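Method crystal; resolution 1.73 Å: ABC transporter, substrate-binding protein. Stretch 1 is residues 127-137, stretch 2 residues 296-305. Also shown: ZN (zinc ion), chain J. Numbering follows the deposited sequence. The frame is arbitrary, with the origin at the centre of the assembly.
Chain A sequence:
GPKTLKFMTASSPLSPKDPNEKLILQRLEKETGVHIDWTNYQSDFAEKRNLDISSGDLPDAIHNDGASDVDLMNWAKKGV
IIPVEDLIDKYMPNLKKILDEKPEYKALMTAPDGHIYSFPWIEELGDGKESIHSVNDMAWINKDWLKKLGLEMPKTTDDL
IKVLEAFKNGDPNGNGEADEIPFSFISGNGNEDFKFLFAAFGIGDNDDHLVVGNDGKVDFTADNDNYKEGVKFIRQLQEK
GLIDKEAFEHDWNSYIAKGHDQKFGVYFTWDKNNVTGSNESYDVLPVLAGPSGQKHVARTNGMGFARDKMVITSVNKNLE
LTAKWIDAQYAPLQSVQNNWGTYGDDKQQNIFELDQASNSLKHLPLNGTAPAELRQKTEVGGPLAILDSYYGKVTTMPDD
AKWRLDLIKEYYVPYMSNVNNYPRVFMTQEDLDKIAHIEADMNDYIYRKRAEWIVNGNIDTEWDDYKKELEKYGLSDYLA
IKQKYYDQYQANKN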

# COMPACT_ATOMS: atom_id res chain seq x y z
N ASP A 127 -13.45 -0.89 1.98
CA ASP A 127 -13.32 -1.55 3.31
C ASP A 127 -13.14 -3.05 3.17
O ASP A 127 -13.73 -3.63 2.30
CB ASP A 127 -14.64 -1.37 4.11
CG ASP A 127 -14.54 -0.29 5.13
OD1 ASP A 127 -13.41 0.13 5.43
OD2 ASP A 127 -15.60 0.12 5.64
N GLY A 128 -12.44 -3.66 4.13
CA GLY A 128 -12.22 -5.10 4.19
C GLY A 128 -11.75 -5.65 2.85
O GLY A 128 -10.82 -5.13 2.25
N LYS A 129 -12.43 -6.68 2.35
CA LYS A 129 -12.02 -7.35 1.11
C LYS A 129 -12.05 -6.40 -0.09
O LYS A 129 -11.30 -6.57 -1.04
CB LYS A 129 -12.95 -8.54 0.85
CG LYS A 129 -12.78 -9.70 1.82
CD LYS A 129 -13.80 -10.79 1.58
CE LYS A 129 -13.72 -11.87 2.64
NZ LYS A 129 -14.63 -12.96 2.24
N GLU A 130 -12.89 -5.39 -0.02
CA GLU A 130 -13.06 -4.44 -1.11
C GLU A 130 -12.01 -3.35 -1.15
O GLU A 130 -12.00 -2.57 -2.11
CB GLU A 130 -14.48 -3.82 -1.05
CG GLU A 130 -15.53 -4.83 -1.44
CD GLU A 130 -16.97 -4.34 -1.28
OE1 GLU A 130 -17.26 -3.15 -1.43
OE2 GLU A 130 -17.84 -5.19 -1.05
N SER A 131 -11.09 -3.31 -0.16
CA SER A 131 -10.03 -2.32 -0.14
C SER A 131 -9.25 -2.35 -1.45
O SER A 131 -8.97 -3.43 -1.99
CB SER A 131 -9.07 -2.54 1.04
OG SER A 131 -7.94 -1.67 0.95
N ILE A 132 -8.88 -1.17 -1.93
CA ILE A 132 -8.04 -1.03 -3.12
C ILE A 132 -6.69 -1.75 -2.96
O ILE A 132 -6.04 -2.09 -3.94
CB ILE A 132 -7.81 0.48 -3.45
CG1 ILE A 132 -7.27 0.66 -4.88
CG2 ILE A 132 -6.90 1.14 -2.43
CD1 ILE A 132 -7.42 2.08 -5.41
N HIS A 133 -6.28 -1.94 -1.70
CA HIS A 133 -5.05 -2.61 -1.37
C HIS A 133 -5.08 -4.13 -1.41
O HIS A 133 -4.01 -4.74 -1.39
CB HIS A 133 -4.60 -2.15 0.01
CG HIS A 133 -4.38 -0.69 0.08
ND1 HIS A 133 -3.32 -0.07 -0.56
CD2 HIS A 133 -5.11 0.29 0.64
CE1 HIS A 133 -3.40 1.23 -0.34
NE2 HIS A 133 -4.50 1.48 0.36
N SER A 134 -6.26 -4.73 -1.54
CA SER A 134 -6.43 -6.18 -1.42
C SER A 134 -5.64 -6.98 -2.45
O SER A 134 -5.20 -8.10 -2.14
CB SER A 134 -7.92 -6.56 -1.50
OG SER A 134 -8.64 -6.07 -0.37
N VAL A 135 -5.48 -6.42 -3.66
CA VAL A 135 -4.66 -7.02 -4.73
C VAL A 135 -3.80 -5.91 -5.23
O VAL A 135 -4.32 -4.83 -5.55
CB VAL A 135 -5.54 -7.56 -5.88
CG1 VAL A 135 -4.73 -8.12 -7.06
CG2 VAL A 135 -6.40 -8.67 -5.34
N ASN A 136 -2.49 -6.12 -5.25
CA ASN A 136 -1.55 -5.11 -5.75
C ASN A 136 -1.08 -5.41 -7.18
O ASN A 136 -1.09 -4.51 -8.03
CB ASN A 136 -0.41 -4.88 -4.76
CG ASN A 136 0.51 -6.11 -4.59
OD1 ASN A 136 0.07 -7.24 -4.50
ND2 ASN A 136 1.78 -5.86 -4.51
N ASP A 137 -0.73 -6.67 -7.44
CA ASP A 137 -0.17 -7.09 -8.71
C ASP A 137 -1.20 -7.74 -9.65
O ASP A 137 -1.14 -8.93 -9.95
CB ASP A 137 1.03 -8.03 -8.51
CG ASP A 137 0.68 -9.36 -7.88
OD1 ASP A 137 -0.16 -9.40 -6.96
OD2 ASP A 137 1.25 -10.39 -8.33
N HIS A 296 -9.40 -18.83 -6.34
CA HIS A 296 -9.06 -18.17 -5.08
C HIS A 296 -8.25 -16.93 -5.38
O HIS A 296 -7.48 -16.89 -6.34
CB HIS A 296 -8.26 -19.10 -4.15
CG HIS A 296 -8.05 -18.56 -2.77
ND1 HIS A 296 -9.10 -18.35 -1.91
CD2 HIS A 296 -6.93 -18.17 -2.11
CE1 HIS A 296 -8.64 -17.90 -0.76
NE2 HIS A 296 -7.33 -17.74 -0.87
N VAL A 297 -8.43 -15.90 -4.56
CA VAL A 297 -7.55 -14.74 -4.49
C VAL A 297 -7.02 -14.62 -3.07
O VAL A 297 -7.82 -14.54 -2.11
CB VAL A 297 -8.30 -13.45 -4.87
CG1 VAL A 297 -7.41 -12.24 -4.73
CG2 VAL A 297 -8.79 -13.56 -6.31
N ALA A 298 -5.70 -14.56 -2.95
CA ALA A 298 -5.04 -14.35 -1.66
C ALA A 298 -5.10 -12.84 -1.39
O ALA A 298 -4.85 -12.00 -2.29
CB ALA A 298 -3.63 -14.81 -1.70
N ARG A 299 -5.48 -12.49 -0.18
CA ARG A 299 -5.47 -11.08 0.21
C ARG A 299 -4.05 -10.66 0.57
O ARG A 299 -3.31 -11.41 1.24
CB ARG A 299 -6.37 -10.87 1.39
CG ARG A 299 -7.79 -11.12 1.05
CD ARG A 299 -8.68 -11.06 2.27
NE ARG A 299 -8.75 -9.71 2.80
CZ ARG A 299 -9.44 -9.34 3.88
NH1 ARG A 299 -10.16 -10.19 4.63
NH2 ARG A 299 -9.41 -8.05 4.22
N THR A 300 -3.65 -9.49 0.10
CA THR A 300 -2.42 -8.88 0.63
C THR A 300 -2.71 -8.42 2.07
O THR A 300 -3.88 -8.46 2.51
CB THR A 300 -1.97 -7.58 -0.12
OG1 THR A 300 -2.89 -6.51 0.17
CG2 THR A 300 -1.87 -7.82 -1.61
N ASN A 301 -1.66 -7.95 2.75
CA ASN A 301 -1.81 -7.31 4.04
C ASN A 301 -1.70 -5.78 3.97
O ASN A 301 -1.60 -5.12 4.99
CB ASN A 301 -0.84 -7.92 5.05
CG ASN A 301 -0.98 -9.43 5.14
OD1 ASN A 301 -2.10 -9.94 5.28
ND2 ASN A 301 0.12 -10.14 4.99
N GLY A 302 -1.85 -5.24 2.78
CA GLY A 302 -1.81 -3.81 2.58
C GLY A 302 -2.95 -3.10 3.26
O GLY A 302 -4.06 -3.64 3.37
N MET A 303 -2.69 -1.88 3.71
CA MET A 303 -3.72 -1.09 4.38
C MET A 303 -3.36 0.38 4.24
O MET A 303 -2.19 0.73 4.36
CB MET A 303 -3.79 -1.47 5.86
CG MET A 303 -5.09 -1.05 6.54
SD MET A 303 -5.03 -1.02 8.36
CE MET A 303 -6.77 -1.06 8.69
N GLY A 304 -4.36 1.24 4.01
CA GLY A 304 -4.15 2.69 3.98
C GLY A 304 -4.00 3.20 5.40
O GLY A 304 -4.93 3.76 6.00
N PHE A 305 -2.84 2.93 5.97
CA PHE A 305 -2.58 3.23 7.38
C PHE A 305 -1.12 3.49 7.60
O PHE A 305 -0.26 2.73 7.13
CB PHE A 305 -3.05 2.09 8.28
CG PHE A 305 -2.81 2.34 9.74
CD1 PHE A 305 -3.62 3.20 10.48
CD2 PHE A 305 -1.72 1.72 10.39
CE1 PHE A 305 -3.41 3.36 11.85
CE2 PHE A 305 -1.49 1.93 11.73
CZ PHE A 305 -2.33 2.77 12.45
ZN ZN J . -14.46 1.95 6.86
O HOH W 1 -6.96 -2.40 3.39
O HOH W 2 -7.78 -7.11 1.96
O HOH W 3 -16.19 3.50 7.00

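This is a loop-to-loop contact, anchored by two direct hydrogen bonds from Thr300 and extended by waters and van der Waals packing. The touching residues lie at least 162 positions apart in the chain. A type I turn from Ser131 to Ser134 presents successive carbonyls to Thr300. The backbone Thr300 N donates to Ser134 O at 3.1 Å, almost perfectly straight at 177°. The hydroxyl Thr300 OG1 donates to His133 O at 2.6 Å. Thr300 OG1 also accepts from Gly302 N at 3.1 Å, so one side chain bonds to both stretches. Its methyl is also used: Thr300 CG2 lies 3.5 Å from Asn136 OD1.

His133 points toward the second stretch. Its ring packs on backbone, with Met303 C over one face. His133 CD2 lies 3.6 Å from Gly304 N. Gly302 leaves room here, since an ideal CB would sit a tight 3.3 Å from His133 CB. Val135 CG2 meets Val297 CG1 at 3.8 Å, a small apolar contact.

Arg299 lays a guanidinium face over Lys129 N, which is 3.8 Å from Arg299 NH2. Water 2 accepts from Arg299 NE at 2.9 Å and donates to Ser134 OG at 2.7 Å. Water 1 forms a second bridge, between Ser131 OG (2.7 Å) and Gly302 O (3.2 Å).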